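Local coordinates for heme-binding protein A (Haemophilus parasuis 29755, PDB 3TPA) that probably binds glutathione as a bacterial solute-binding protein of family 5, at residues A[120-125]-A[129-134]; A[133-138]-A[143-148]. The protein carries 1 engineered substitution. All blocks are in the same frame, centred on the assembly; numbering follows the deposited sequence.

Contact 1 (A[120-125]-A[129-134]); sequences FYFNWM and SILKSV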
loop_
_atom_site.group_PDB
_atom_site.type_symbol
_atom_site.label_atom_id
_atom_site.label_comp_id
_atom_site.label_asym_id
_atom_site.label_seq_id
_atom_site.Cartn_x
_atom_site.Cartn_y
_atom_site.Cartn_z
ATOM N N PHE A 120 -6.496 -12.635 0.430
ATOM C CA PHE A 120 -5.307 -12.053 1.014
ATOM C C PHE A 120 -5.587 -10.712 1.666
ATOM O O PHE A 120 -5.116 -10.445 2.749
ATOM C CB PHE A 120 -4.223 -11.834 -0.052
ATOM C CG PHE A 120 -3.670 -13.094 -0.631
ATOM C CD1 PHE A 120 -2.826 -13.902 0.118
ATOM C CD2 PHE A 120 -3.979 -13.466 -1.932
ATOM C CE1 PHE A 120 -2.316 -15.067 -0.417
ATOM C CE2 PHE A 120 -3.464 -14.620 -2.474
ATOM C CZ PHE A 120 -2.632 -15.425 -1.714
ATOM N N TYR A 121 -6.307 -9.841 0.977
ATOM C CA TYR A 121 -6.475 -8.485 1.477
ATOM C C TYR A 121 -7.523 -8.439 2.587
ATOM O O TYR A 121 -7.352 -7.749 3.594
ATOM C CB TYR A 121 -6.783 -7.509 0.334
ATOM C CG TYR A 121 -5.547 -6.846 -0.237
ATOM C CD1 TYR A 121 -4.853 -7.414 -1.289
ATOM C CD2 TYR A 121 -5.078 -5.653 0.281
ATOM C CE1 TYR A 121 -3.725 -6.813 -1.804
ATOM C CE2 TYR A 121 -3.941 -5.041 -0.231
ATOM C CZ TYR A 121 -3.271 -5.629 -1.274
ATOM O OH TYR A 121 -2.136 -5.027 -1.788
ATOM N N PHE A 122 -8.606 -9.192 2.422
ATOM C CA PHE A 122 -9.600 -9.277 3.487
ATOM C C PHE A 122 -8.907 -9.555 4.833
ATOM O O PHE A 122 -9.212 -8.924 5.851
ATOM C CB PHE A 122 -10.620 -10.371 3.159
ATOM C CG PHE A 122 -11.833 -10.369 4.054
ATOM C CD1 PHE A 122 -12.910 -9.530 3.789
ATOM C CD2 PHE A 122 -11.909 -11.217 5.141
ATOM C CE1 PHE A 122 -14.035 -9.534 4.613
ATOM C CE2 PHE A 122 -13.042 -11.222 5.977
ATOM C CZ PHE A 122 -14.097 -10.382 5.708
ATOM N N ASN A 123 -7.958 -10.494 4.821
ATOM C CA ASN A 123 -7.217 -10.871 6.030
ATOM C C ASN A 123 -6.134 -9.866 6.421
ATOM O O ASN A 123 -5.965 -9.548 7.596
ATOM C CB ASN A 123 -6.606 -12.273 5.874
ATOM C CG ASN A 123 -7.660 -13.360 5.937
ATOM O OD1 ASN A 123 -8.135 -13.718 7.014
ATOM N ND2 ASN A 123 -8.050 -13.870 4.781
ATOM N N TRP A 124 -5.407 -9.355 5.434
ATOM C CA TRP A 124 -4.368 -8.367 5.716
ATOM C C TRP A 124 -4.938 -7.124 6.399
ATOM O O TRP A 124 -4.281 -6.538 7.255
ATOM C CB TRP A 124 -3.606 -7.988 4.450
ATOM C CG TRP A 124 -2.734 -9.095 3.926
ATOM C CD1 TRP A 124 -2.169 -10.108 4.653
ATOM C CD2 TRP A 124 -2.354 -9.321 2.562
ATOM N NE1 TRP A 124 -1.444 -10.937 3.828
ATOM C CE2 TRP A 124 -1.543 -10.479 2.539
ATOM C CE3 TRP A 124 -2.609 -8.653 1.358
ATOM C CZ2 TRP A 124 -0.992 -10.978 1.369
ATOM C CZ3 TRP A 124 -2.062 -9.155 0.196
ATOM C CH2 TRP A 124 -1.261 -10.306 0.209
ATOM N N MET A 125 -6.153 -6.731 6.013
ATOM C CA MET A 125 -6.827 -5.569 6.596
ATOM C C MET A 125 -7.672 -5.919 7.833
ATOM O O MET A 125 -8.454 -5.100 8.326
ATOM C CB MET A 125 -7.689 -4.863 5.541
ATOM C CG MET A 125 -6.913 -4.458 4.289
ATOM S SD MET A 125 -5.384 -3.559 4.651
ATOM C CE MET A 125 -6.029 -2.076 5.424
ATOM N N SER A 129 -11.878 -9.872 11.900
ATOM C CA SER A 129 -12.056 -9.501 13.293
ATOM C C SER A 129 -12.728 -8.138 13.453
ATOM O O SER A 129 -13.355 -7.868 14.469
ATOM C CB SER A 129 -10.706 -9.518 14.017
ATOM O OG SER A 129 -9.781 -8.648 13.402
ATOM N N ILE A 130 -12.593 -7.282 12.444
ATOM C CA ILE A 130 -13.190 -5.950 12.479
ATOM C C ILE A 130 -14.659 -5.958 12.036
ATOM O O ILE A 130 -15.489 -5.231 12.576
ATOM C CB ILE A 130 -12.387 -4.984 11.590
ATOM C CG1 ILE A 130 -11.025 -4.706 12.231
ATOM C CG2 ILE A 130 -13.155 -3.692 11.362
ATOM C CD1 ILE A 130 -10.100 -3.859 11.394
ATOM N N LEU A 131 -14.971 -6.798 11.051
ATOM C CA LEU A 131 -16.279 -6.801 10.411
ATOM C C LEU A 131 -17.295 -7.675 11.141
ATOM O O LEU A 131 -17.094 -8.883 11.288
ATOM C CB LEU A 131 -16.140 -7.328 8.982
ATOM C CG LEU A 131 -16.649 -6.498 7.807
ATOM C CD1 LEU A 131 -16.672 -7.364 6.553
ATOM C CD2 LEU A 131 -18.029 -5.931 8.092
ATOM N N LYS A 132 -18.405 -7.099 11.577
ATOM C CA LYS A 132 -19.407 -7.941 12.206
ATOM C C LYS A 132 -20.409 -8.447 11.177
ATOM O O LYS A 132 -20.767 -9.623 11.176
ATOM C CB LYS A 132 -20.138 -7.224 13.343
ATOM C CG LYS A 132 -21.305 -8.036 13.915
ATOM C CD LYS A 132 -21.982 -7.315 15.084
ATOM C CE LYS A 132 -21.483 -7.828 16.428
ATOM N NZ LYS A 132 -21.992 -7.008 17.563
ATOM N N SER A 133 -20.864 -7.561 10.299
ATOM C CA SER A 133 -21.901 -7.961 9.361
ATOM C C SER A 133 -22.105 -6.974 8.225
ATOM O O SER A 133 -21.856 -5.780 8.362
ATOM C CB SER A 133 -23.226 -8.188 10.105
ATOM O OG SER A 133 -23.728 -6.967 10.613
ATOM N N VAL A 134 -22.550 -7.512 7.094
ATOM C CA VAL A 134 -22.880 -6.750 5.896
ATOM C C VAL A 134 -24.278 -7.178 5.472
ATOM O O VAL A 134 -24.472 -8.310 5.015
ATOM C CB VAL A 134 -21.910 -7.059 4.756
ATOM C CG1 VAL A 134 -22.280 -6.267 3.490
ATOM C CG2 VAL A 134 -20.481 -6.748 5.179
#

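Contact 2 (A[133-138]-A[143-148]); sequences SVEKVD and KITLNK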
loop_
_atom_site.group_PDB
_atom_site.type_symbol
_atom_site.label_atom_id
_atom_site.label_comp_id
_atom_site.label_asym_id
_atom_site.label_seq_id
_atom_site.Cartn_x
_atom_site.Cartn_y
_atom_site.Cartn_z
ATOM N N SER A 133 -20.864 -7.561 10.299
ATOM C CA SER A 133 -21.901 -7.961 9.361
ATOM C C SER A 133 -22.105 -6.974 8.225
ATOM O O SER A 133 -21.856 -5.780 8.362
ATOM C CB SER A 133 -23.226 -8.188 10.105
ATOM O OG SER A 133 -23.728 -6.967 10.613
ATOM N N VAL A 134 -22.550 -7.512 7.094
ATOM C CA VAL A 134 -22.880 -6.750 5.896
ATOM C C VAL A 134 -24.278 -7.178 5.472
ATOM O O VAL A 134 -24.472 -8.310 5.015
ATOM C CB VAL A 134 -21.910 -7.059 4.756
ATOM C CG1 VAL A 134 -22.280 -6.267 3.490
ATOM C CG2 VAL A 134 -20.481 -6.748 5.179
ATOM N N GLU A 135 -25.245 -6.277 5.616
ATOM C CA GLU A 135 -26.645 -6.624 5.401
ATOM C C GLU A 135 -27.314 -5.691 4.414
ATOM O O GLU A 135 -27.030 -4.496 4.380
ATOM C CB GLU A 135 -27.430 -6.512 6.712
ATOM C CG GLU A 135 -26.715 -7.028 7.927
ATOM C CD GLU A 135 -27.486 -6.730 9.192
ATOM O OE1 GLU A 135 -27.336 -5.620 9.738
ATOM O OE2 GLU A 135 -28.257 -7.599 9.632
ATOM N N LYS A 136 -28.250 -6.249 3.657
ATOM C CA LYS A 136 -29.135 -5.476 2.804
ATOM C C LYS A 136 -30.259 -4.903 3.640
ATOM O O LYS A 136 -30.985 -5.643 4.293
ATOM C CB LYS A 136 -29.726 -6.371 1.706
ATOM C CG LYS A 136 -30.770 -5.679 0.835
ATOM C CD LYS A 136 -31.030 -6.441 -0.467
ATOM C CE LYS A 136 -32.185 -7.401 -0.348
ATOM N NZ LYS A 136 -32.434 -8.095 -1.633
ATOM N N VAL A 137 -30.399 -3.583 3.627
ATOM C CA VAL A 137 -31.522 -2.933 4.281
ATOM C C VAL A 137 -32.694 -2.817 3.317
ATOM O O VAL A 137 -33.845 -3.075 3.690
ATOM C CB VAL A 137 -31.171 -1.548 4.787
ATOM C CG1 VAL A 137 -32.429 -0.858 5.304
ATOM C CG2 VAL A 137 -30.126 -1.647 5.886
ATOM N N ASP A 138 -32.397 -2.381 2.096
ATOM C CA ASP A 138 -33.317 -2.514 0.980
ATOM C C ASP A 138 -32.439 -2.561 -0.255
ATOM O O ASP A 138 -31.217 -2.664 -0.133
ATOM C CB ASP A 138 -34.356 -1.384 0.916
ATOM C CG ASP A 138 -33.745 -0.012 0.699
ATOM O OD1 ASP A 138 -32.561 0.093 0.327
ATOM O OD2 ASP A 138 -34.478 0.983 0.877
ATOM N N LYS A 143 -26.097 -1.975 5.041
ATOM C CA LYS A 143 -25.682 -1.653 6.400
ATOM C C LYS A 143 -24.509 -2.528 6.826
ATOM O O LYS A 143 -24.600 -3.752 6.824
ATOM C CB LYS A 143 -26.839 -1.815 7.389
ATOM C CG LYS A 143 -26.464 -1.401 8.810
ATOM C CD LYS A 143 -27.377 -2.032 9.863
ATOM C CE LYS A 143 -28.783 -1.466 9.843
ATOM N NZ LYS A 143 -29.601 -2.070 10.939
ATOM N N ILE A 144 -23.392 -1.895 7.158
ATOM C CA ILE A 144 -22.228 -2.642 7.618
ATOM C C ILE A 144 -21.982 -2.307 9.075
ATOM O O ILE A 144 -21.909 -1.145 9.439
ATOM C CB ILE A 144 -20.952 -2.351 6.772
ATOM C CG1 ILE A 144 -21.147 -2.781 5.309
ATOM C CG2 ILE A 144 -19.739 -3.089 7.349
ATOM C CD1 ILE A 144 -19.933 -2.506 4.416
ATOM N N THR A 145 -21.859 -3.330 9.906
ATOM C CA THR A 145 -21.635 -3.141 11.335
ATOM C C THR A 145 -20.282 -3.699 11.746
ATOM O O THR A 145 -19.918 -4.800 11.328
ATOM C CB THR A 145 -22.732 -3.856 12.139
ATOM O OG1 THR A 145 -24.013 -3.360 11.727
ATOM C CG2 THR A 145 -22.553 -3.634 13.658
ATOM N N LEU A 146 -19.542 -2.945 12.558
ATOM C CA LEU A 146 -18.221 -3.382 13.038
ATOM C C LEU A 146 -18.259 -3.955 14.451
ATOM O O LEU A 146 -19.111 -3.597 15.251
ATOM C CB LEU A 146 -17.223 -2.218 13.025
ATOM C CG LEU A 146 -17.109 -1.426 11.716
ATOM C CD1 LEU A 146 -15.948 -0.466 11.797
ATOM C CD2 LEU A 146 -16.967 -2.368 10.518
ATOM N N ASN A 147 -17.303 -4.827 14.757
ATOM C CA ASN A 147 -17.154 -5.342 16.108
ATOM C C ASN A 147 -16.661 -4.269 17.073
ATOM O O ASN A 147 -17.000 -4.297 18.240
ATOM C CB ASN A 147 -16.207 -6.537 16.117
ATOM C CG ASN A 147 -16.835 -7.771 15.519
ATOM O OD1 ASN A 147 -18.031 -8.005 15.661
ATOM N ND2 ASN A 147 -16.034 -8.572 14.856
ATOM N N LYS A 148 -15.843 -3.339 16.585
ATOM C CA LYS A 148 -15.460 -2.180 17.383
ATOM C C LYS A 148 -15.200 -1.014 16.454
ATOM O O LYS A 148 -15.045 -1.217 15.265
ATOM C CB LYS A 148 -14.257 -2.475 18.294
ATOM C CG LYS A 148 -12.970 -2.880 17.597
ATOM C CD LYS A 148 -11.928 -3.383 18.613
ATOM C CE LYS A 148 -11.409 -2.264 19.507
ATOM N NZ LYS A 148 -10.450 -2.750 20.546
HETATM O O HOH W 1 -24.786 -4.796 9.526
#

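Contact 1 (A[120-125]-A[129-134])
F122 reaches L131 because its CG lies anti to the backbone N (chi1 -169°), which carries the phenyl ring outward from helix 120-124; L131 answers with a chi1 of -125°, well away from the staggered positions, that brings CD1 to the ring. Here the chain passes from helix 120-124 through the short helix 127-130 into strand 131-136, at the border of an antiparallel sheet in a protein of the periplasmic-binding-protein clan. The two side chains cross at about a right angle, and one methyl of L131 makes the touch between them. L131 CD1 lies 3.9 Å from F122 CE1 and 4.1 Å from F122 CZ, meeting the ring obliquely.

The backbones stay well apart, with 9.9 Å between the CA atoms of F122 and L131, so this half of the contact depends on side-chain length. The burial is modest, 105 Å² summed over both segments, consistent with two small touches, one apolar and one a methyl against a carbonyl oxygen. Other parts of the fold complete the packing of these side chains: F122 also rests on Q104 and A105 of helix 94-105, and L131 on I144 of the neighbouring strand.

Helix 120-124 is held by its own backbone bonds, W124 N to F120 O and M125 N to Y121 O, each 2.9 Å. Beyond the contact, K132 and S133 both face T145 in a classic beta bulge soon after the chain leaves helix 127-130. The second touch lies where helix 120-124 ends: I130 reaches across with its CG1 branch, and the terminal methyl CD1 comes to 3.7 Å from the carbonyl O of M125.

Contact 2 (A[133-138]-A[143-148])
S133 and T145, like E135 and K143, form hydrogen-bonded antiparallel pairs, and the V134-I144 pair between them is non-hydrogen-bonded. The tightly packed part is this ladder. T145 N donates to S133 O at 2.9 Å with an N-H...O angle of 162°, and K143 N donates to E135 O at 2.8 Å, nearly in line with the carbonyl bond. Return bonds run from S133 N to T145 O and from E135 N to K143 O. The short strand axes pass 4.8 Å apart at 161°.

On the inner face V134 and I144 run next to each other in the same direction, with V134 CG2 4.0 Å from I144 CG1. Both are buried, and both touch F101 of helix 94-105.

The opposite face, bearing S133, E135, K143 and T145, is looser and more polar. A water sits among them, 2.6 Å from S133 OG and 2.7 Å from E135 OE1. It is placed to donate to E135 OE1 and to K143 O, and is bonded as well to the hydroxyls of S133 and T145. K143 has CG anti to its backbone N (chi1 -176°) and bends at chi3, yet its NZ stops 4.4 Å from E135 OE1, too far for a salt bridge. The two charges may still attract weakly. Towards the turn, V137 CG2 packs 3.6 Å from K143 CB on the more open side of the hairpin.

A buried apolar face and a hydrated polar one, joined by a paired backbone ladder, make this a two-stranded beta hairpin at the edge of an antiparallel sheet.

In the fold
Contact 1 comes first along the chain and contact 2 begins where it ends: the two share S133 and V134 on strand 131-136, and their centres lie 12 Å apart. The order is helix 120-124, helix 127-130, strand 131-136, then strand 141-146. Strand 131-136 is the outermost within this chain, so contact 1 ties the preceding helix to the sheet border and contact 2 pairs that border with its neighbour. They also meet directly, through a probable hydrogen bond of 2.8 Å from N147 ND2 to S129 O. Together they join helix 120-124 to strand 131-136 and that strand to 141-146, building one border of the five-stranded antiparallel sheet.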